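PDB 3L6N: metallo-beta-lactamase, which hydrolyses the beta-lactam ring of penicillins, cephalosporins and carbapenems as a zinc-dependent class B beta-lactamase, conferring resistance to these antibiotics. Local coordinates for residues N175-K187 with G206-K218. Sequence-based numbering, arbitrary orientation.
Sequences NVEQWPKTINKLK and GGHVEHTLELLNK. With SO4 (sulfate ion), chain E.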
loop_
_atom_site.group_PDB
_atom_site.type_symbol
_atom_site.label_atom_id
_atom_site.label_comp_id
_atom_site.label_asym_id
_atom_site.label_seq_id
_atom_site.Cartn_x
_atom_site.Cartn_y
_atom_site.Cartn_z
ATOM N N ASN A 175 14.961 -5.921 7.027
ATOM C CA ASN A 175 15.954 -6.945 6.781
ATOM C C ASN A 175 16.812 -6.443 5.630
ATOM O O ASN A 175 16.517 -6.731 4.472
ATOM C CB ASN A 175 15.263 -8.271 6.429
ATOM C CG ASN A 175 16.236 -9.434 6.318
ATOM O OD1 ASN A 175 17.430 -9.240 6.078
ATOM N ND2 ASN A 175 15.727 -10.652 6.477
ATOM N N VAL A 176 17.857 -5.673 5.950
ATOM C CA VAL A 176 18.651 -5.008 4.907
ATOM C C VAL A 176 19.464 -5.988 4.058
ATOM O O VAL A 176 19.700 -5.731 2.880
ATOM C CB VAL A 176 19.526 -3.818 5.422
ATOM C CG1 VAL A 176 18.648 -2.686 5.961
ATOM C CG2 VAL A 176 20.537 -4.273 6.458
ATOM N N GLU A 177 19.869 -7.114 4.646
ATOM C CA GLU A 177 20.580 -8.157 3.896
ATOM C C GLU A 177 19.696 -8.796 2.813
ATOM O O GLU A 177 20.154 -9.043 1.694
ATOM C CB GLU A 177 21.150 -9.213 4.859
ATOM C CG GLU A 177 22.053 -10.275 4.215
ATOM C CD GLU A 177 21.301 -11.522 3.759
ATOM O OE1 GLU A 177 20.149 -11.739 4.203
ATOM O OE2 GLU A 177 21.870 -12.298 2.956
ATOM N N GLN A 178 18.427 -9.043 3.139
ATOM C CA GLN A 178 17.491 -9.657 2.190
ATOM C C GLN A 178 16.873 -8.670 1.194
ATOM O O GLN A 178 16.468 -9.057 0.101
ATOM C CB GLN A 178 16.364 -10.382 2.931
ATOM C CG GLN A 178 16.768 -11.720 3.523
ATOM C CD GLN A 178 17.286 -12.687 2.481
ATOM O OE1 GLN A 178 16.628 -12.947 1.470
ATOM N NE2 GLN A 178 18.472 -13.230 2.724
ATOM N N TRP A 179 16.800 -7.406 1.592
ATOM C CA TRP A 179 16.087 -6.379 0.830
ATOM C C TRP A 179 16.490 -6.310 -0.666
ATOM O O TRP A 179 15.608 -6.372 -1.527
ATOM C CB TRP A 179 16.241 -5.029 1.532
ATOM C CG TRP A 179 15.231 -3.977 1.183
ATOM C CD1 TRP A 179 14.448 -3.908 0.061
ATOM C CD2 TRP A 179 14.929 -2.810 1.955
ATOM N NE1 TRP A 179 13.671 -2.772 0.096
ATOM C CE2 TRP A 179 13.952 -2.078 1.243
ATOM C CE3 TRP A 179 15.390 -2.306 3.180
ATOM C CZ2 TRP A 179 13.419 -0.876 1.722
ATOM C CZ3 TRP A 179 14.865 -1.105 3.652
ATOM C CH2 TRP A 179 13.883 -0.409 2.924
ATOM N N PRO A 180 17.808 -6.221 -0.983
ATOM C CA PRO A 180 18.164 -6.147 -2.410
ATOM C C PRO A 180 17.816 -7.423 -3.176
ATOM O O PRO A 180 17.478 -7.358 -4.362
ATOM C CB PRO A 180 19.687 -5.935 -2.392
ATOM C CG PRO A 180 20.125 -6.458 -1.073
ATOM C CD PRO A 180 19.007 -6.146 -0.127
ATOM N N LYS A 181 17.887 -8.572 -2.498
ATOM C CA LYS A 181 17.505 -9.847 -3.091
ATOM C C LYS A 181 16.018 -9.847 -3.405
ATOM O O LYS A 181 15.605 -10.279 -4.473
ATOM C CB LYS A 181 17.876 -11.016 -2.172
ATOM C CG LYS A 181 19.366 -11.104 -1.876
ATOM C CD LYS A 181 19.644 -11.920 -0.630
ATOM C CE LYS A 181 21.119 -12.258 -0.515
ATOM N NZ LYS A 181 21.472 -13.400 -1.403
ATOM N N THR A 182 15.216 -9.328 -2.475
ATOM C CA THR A 182 13.781 -9.207 -2.696
ATOM C C THR A 182 13.487 -8.252 -3.856
ATOM O O THR A 182 12.646 -8.551 -4.693
ATOM C CB THR A 182 13.065 -8.757 -1.418
ATOM O OG1 THR A 182 13.313 -9.727 -0.390
ATOM C CG2 THR A 182 11.552 -8.663 -1.645
ATOM N N ILE A 183 14.189 -7.121 -3.898
ATOM C CA ILE A 183 14.035 -6.150 -4.995
ATOM C C ILE A 183 14.431 -6.739 -6.354
ATOM O O ILE A 183 13.764 -6.494 -7.363
ATOM C CB ILE A 183 14.808 -4.826 -4.714
ATOM C CG1 ILE A 183 14.069 -3.997 -3.658
ATOM C CG2 ILE A 183 15.008 -3.993 -6.005
ATOM C CD1 ILE A 183 12.749 -3.392 -4.143
ATOM N N ASN A 184 15.503 -7.525 -6.380
ATOM C CA ASN A 184 15.922 -8.143 -7.637
ATOM C C ASN A 184 14.935 -9.205 -8.115
ATOM O O ASN A 184 14.730 -9.361 -9.321
ATOM C CB ASN A 184 17.369 -8.637 -7.564
ATOM C CG ASN A 184 18.371 -7.488 -7.599
ATOM O OD1 ASN A 184 18.233 -6.554 -8.396
ATOM N ND2 ASN A 184 19.367 -7.539 -6.730
ATOM N N LYS A 185 14.292 -9.894 -7.170
ATOM C CA LYS A 185 13.183 -10.800 -7.487
ATOM C C LYS A 185 11.989 -10.034 -8.065
ATOM O O LYS A 185 11.351 -10.494 -9.011
ATOM C CB LYS A 185 12.742 -11.601 -6.259
ATOM C CG LYS A 185 13.681 -12.737 -5.867
ATOM C CD LYS A 185 13.107 -13.561 -4.721
ATOM C CE LYS A 185 14.069 -14.671 -4.309
ATOM N NZ LYS A 185 13.511 -15.513 -3.212
ATOM N N LEU A 186 11.690 -8.870 -7.484
ATOM C CA LEU A 186 10.609 -8.013 -7.973
ATOM C C LEU A 186 10.900 -7.581 -9.408
ATOM O O LEU A 186 10.047 -7.716 -10.296
ATOM C CB LEU A 186 10.457 -6.780 -7.063
ATOM C CG LEU A 186 9.345 -5.750 -7.313
ATOM C CD1 LEU A 186 9.088 -4.969 -6.038
ATOM C CD2 LEU A 186 9.672 -4.796 -8.459
ATOM N N LYS A 187 12.114 -7.058 -9.605
ATOM C CA LYS A 187 12.600 -6.536 -10.886
ATOM C C LYS A 187 12.496 -7.584 -11.995
ATOM O O LYS A 187 12.152 -7.261 -13.138
ATOM C CB LYS A 187 14.046 -6.044 -10.708
ATOM C CG LYS A 187 14.754 -5.529 -11.956
ATOM C CD LYS A 187 16.187 -5.125 -11.623
ATOM C CE LYS A 187 16.964 -4.758 -12.884
ATOM N NZ LYS A 187 18.374 -4.358 -12.576
ATOM N N GLY A 206 9.518 7.165 -12.536
ATOM C CA GLY A 206 10.158 5.867 -12.727
ATOM C C GLY A 206 11.506 5.754 -12.027
ATOM O O GLY A 206 11.880 6.611 -11.224
ATOM N N GLY A 207 12.235 4.690 -12.349
ATOM C CA GLY A 207 13.554 4.443 -11.768
ATOM C C GLY A 207 13.559 4.176 -10.271
ATOM O O GLY A 207 14.602 4.282 -9.627
ATOM N N HIS A 208 12.397 3.846 -9.710
ATOM C CA HIS A 208 12.290 3.594 -8.265
ATOM C C HIS A 208 13.053 2.349 -7.820
ATOM O O HIS A 208 13.755 2.377 -6.812
ATOM C CB HIS A 208 10.829 3.444 -7.838
ATOM C CG HIS A 208 9.968 4.616 -8.177
ATOM N ND1 HIS A 208 10.282 5.907 -7.813
ATOM C CD2 HIS A 208 8.781 4.684 -8.824
ATOM C CE1 HIS A 208 9.328 6.724 -8.229
ATOM N NE2 HIS A 208 8.407 6.006 -8.848
ATOM N N VAL A 209 12.886 1.260 -8.564
ATOM C CA VAL A 209 13.567 -0.004 -8.272
ATOM C C VAL A 209 15.098 0.173 -8.275
ATOM O O VAL A 209 15.782 -0.242 -7.335
ATOM C CB VAL A 209 13.130 -1.110 -9.262
ATOM C CG1 VAL A 209 14.009 -2.354 -9.145
ATOM C CG2 VAL A 209 11.671 -1.462 -9.055
ATOM N N GLU A 210 15.627 0.810 -9.319
ATOM C CA GLU A 210 17.071 1.006 -9.425
ATOM C C GLU A 210 17.588 1.913 -8.325
ATOM O O GLU A 210 18.684 1.694 -7.791
ATOM C CB GLU A 210 17.458 1.557 -10.804
ATOM C CG GLU A 210 17.452 0.514 -11.913
ATOM C CD GLU A 210 18.308 -0.708 -11.593
ATOM O OE1 GLU A 210 19.485 -0.550 -11.176
ATOM O OE2 GLU A 210 17.797 -1.834 -11.756
ATOM N N HIS A 211 16.801 2.923 -7.963
ATOM C CA HIS A 211 17.205 3.815 -6.902
ATOM C C HIS A 211 17.171 3.146 -5.526
ATOM O O HIS A 211 17.962 3.492 -4.647
ATOM C CB HIS A 211 16.398 5.108 -6.889
ATOM C CG HIS A 211 17.047 6.184 -6.084
ATOM N ND1 HIS A 211 16.473 6.734 -4.961
ATOM C CD2 HIS A 211 18.259 6.775 -6.215
ATOM C CE1 HIS A 211 17.289 7.637 -4.449
ATOM N NE2 HIS A 211 18.378 7.683 -5.193
ATOM N N THR A 212 16.238 2.209 -5.345
ATOM C CA THR A 212 16.178 1.413 -4.113
ATOM C C THR A 212 17.478 0.632 -3.917
ATOM O O THR A 212 18.060 0.656 -2.831
ATOM C CB THR A 212 14.949 0.476 -4.080
ATOM O OG1 THR A 212 13.763 1.262 -4.225
ATOM C CG2 THR A 212 14.869 -0.286 -2.751
ATOM N N LEU A 213 17.919 -0.041 -4.973
ATOM C CA LEU A 213 19.193 -0.771 -4.951
ATOM C C LEU A 213 20.377 0.147 -4.647
ATOM O O LEU A 213 21.273 -0.211 -3.877
ATOM C CB LEU A 213 19.405 -1.515 -6.267
ATOM C CG LEU A 213 18.446 -2.671 -6.538
ATOM C CD1 LEU A 213 18.575 -3.188 -7.956
ATOM C CD2 LEU A 213 18.650 -3.800 -5.528
ATOM N N GLU A 214 20.369 1.339 -5.236
ATOM C CA GLU A 214 21.406 2.322 -4.953
ATOM C C GLU A 214 21.455 2.742 -3.481
ATOM O O GLU A 214 22.533 2.785 -2.872
ATOM C CB GLU A 214 21.260 3.543 -5.861
ATOM C CG GLU A 214 22.393 4.518 -5.694
ATOM C CD GLU A 214 22.352 5.651 -6.698
ATOM O OE1 GLU A 214 22.778 6.753 -6.326
ATOM O OE2 GLU A 214 21.905 5.439 -7.844
ATOM N N LEU A 215 20.292 3.039 -2.900
ATOM C CA LEU A 215 20.227 3.450 -1.496
ATOM C C LEU A 215 20.673 2.330 -0.554
ATOM O O LEU A 215 21.269 2.590 0.492
ATOM C CB LEU A 215 18.814 3.922 -1.132
ATOM C CG LEU A 215 18.349 5.252 -1.737
ATOM C CD1 LEU A 215 16.857 5.462 -1.468
ATOM C CD2 LEU A 215 19.159 6.443 -1.221
ATOM N N LEU A 216 20.389 1.094 -0.946
ATOM C CA LEU A 216 20.789 -0.079 -0.178
ATOM C C LEU A 216 22.306 -0.253 -0.198
ATOM O O LEU A 216 22.901 -0.640 0.807
ATOM C CB LEU A 216 20.092 -1.335 -0.704
ATOM C CG LEU A 216 18.610 -1.475 -0.319
ATOM C CD1 LEU A 216 17.898 -2.482 -1.207
ATOM C CD2 LEU A 216 18.482 -1.864 1.143
ATOM N N ASN A 217 22.920 0.044 -1.345
ATOM C CA ASN A 217 24.380 -0.019 -1.478
ATOM C C ASN A 217 25.098 1.083 -0.716
ATOM O O ASN A 217 26.205 0.879 -0.225
ATOM C CB ASN A 217 24.795 0.030 -2.949
ATOM C CG ASN A 217 24.591 -1.284 -3.657
ATOM O OD1 ASN A 217 24.158 -1.315 -4.807
ATOM N ND2 ASN A 217 24.910 -2.382 -2.981
ATOM N N LYS A 218 24.468 2.250 -0.623
ATOM C CA LYS A 218 25.070 3.405 0.037
ATOM C C LYS A 218 24.937 3.302 1.550
ATOM O O LYS A 218 25.578 4.052 2.290
ATOM C CB LYS A 218 24.435 4.707 -0.458
ATOM C CG LYS A 218 24.717 5.042 -1.920
ATOM C CD LYS A 218 23.928 6.279 -2.349
ATOM C CE LYS A 218 24.677 7.574 -2.056
ATOM N NZ LYS A 218 25.749 7.854 -3.062
HETATM S S SO4 E . 10.428 1.715 -11.259
HETATM O O1 SO4 E . 9.989 1.079 -10.022
HETATM O O2 SO4 E . 9.839 1.037 -12.412
HETATM O O3 SO4 E . 9.993 3.103 -11.247
HETATM O O4 SO4 E . 11.881 1.623 -11.324
#
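One face of the W179 indole is covered by both methyls of L216: CD1 sits over the five-membered ring in a CH-pi contact, 4.1 Å from its centroid, and CD2 lies toward the rim, 3.7 Å from W179 CE3. T212 CG2 approaches NE1 obliquely, but that N-H is spent on L159 O; on the H208 imidazole, G206 O lies over one face, offset toward the rim, and N163 N and W203 O hold ND1 and NE2. Here the last two helices of the metallo-beta-lactamase fold, 179-189 and 208-217, pack antiparallel, the axes of their facing segments 10.0 Å apart at 164°. With CG anti to the backbone N (chi1 -160°), the indole lies under L216 and also touches the zinc ligand H139, so the helix pair backs onto the metal site. Further along, I183 CG2 drops between L213 CD2 and V209 CG1, both at 3.7 Å, while its CG1 meets T212 CG2. L213 CD2 also rests on P180 CB. With its methyl turned to the first helix, T212 sends OG1 back to H208 O, which T212 N meets from the opposite face of the carbonyl plane; OG1 also bonds to the backbone N of K161, a likely beta-lactam-binding residue. At the second helix's start, after the N-cap G207, H208 N and V209 N donate to a sulfate, probably from the crystallisation liquor, that the helix dipole would probably favour. A salt bridge closes this end: the extended K187 chain meets E210, bent at chi2, and NZ approaches OE2 at 2.7 Å from the syn side, 22° out of the carboxylate plane.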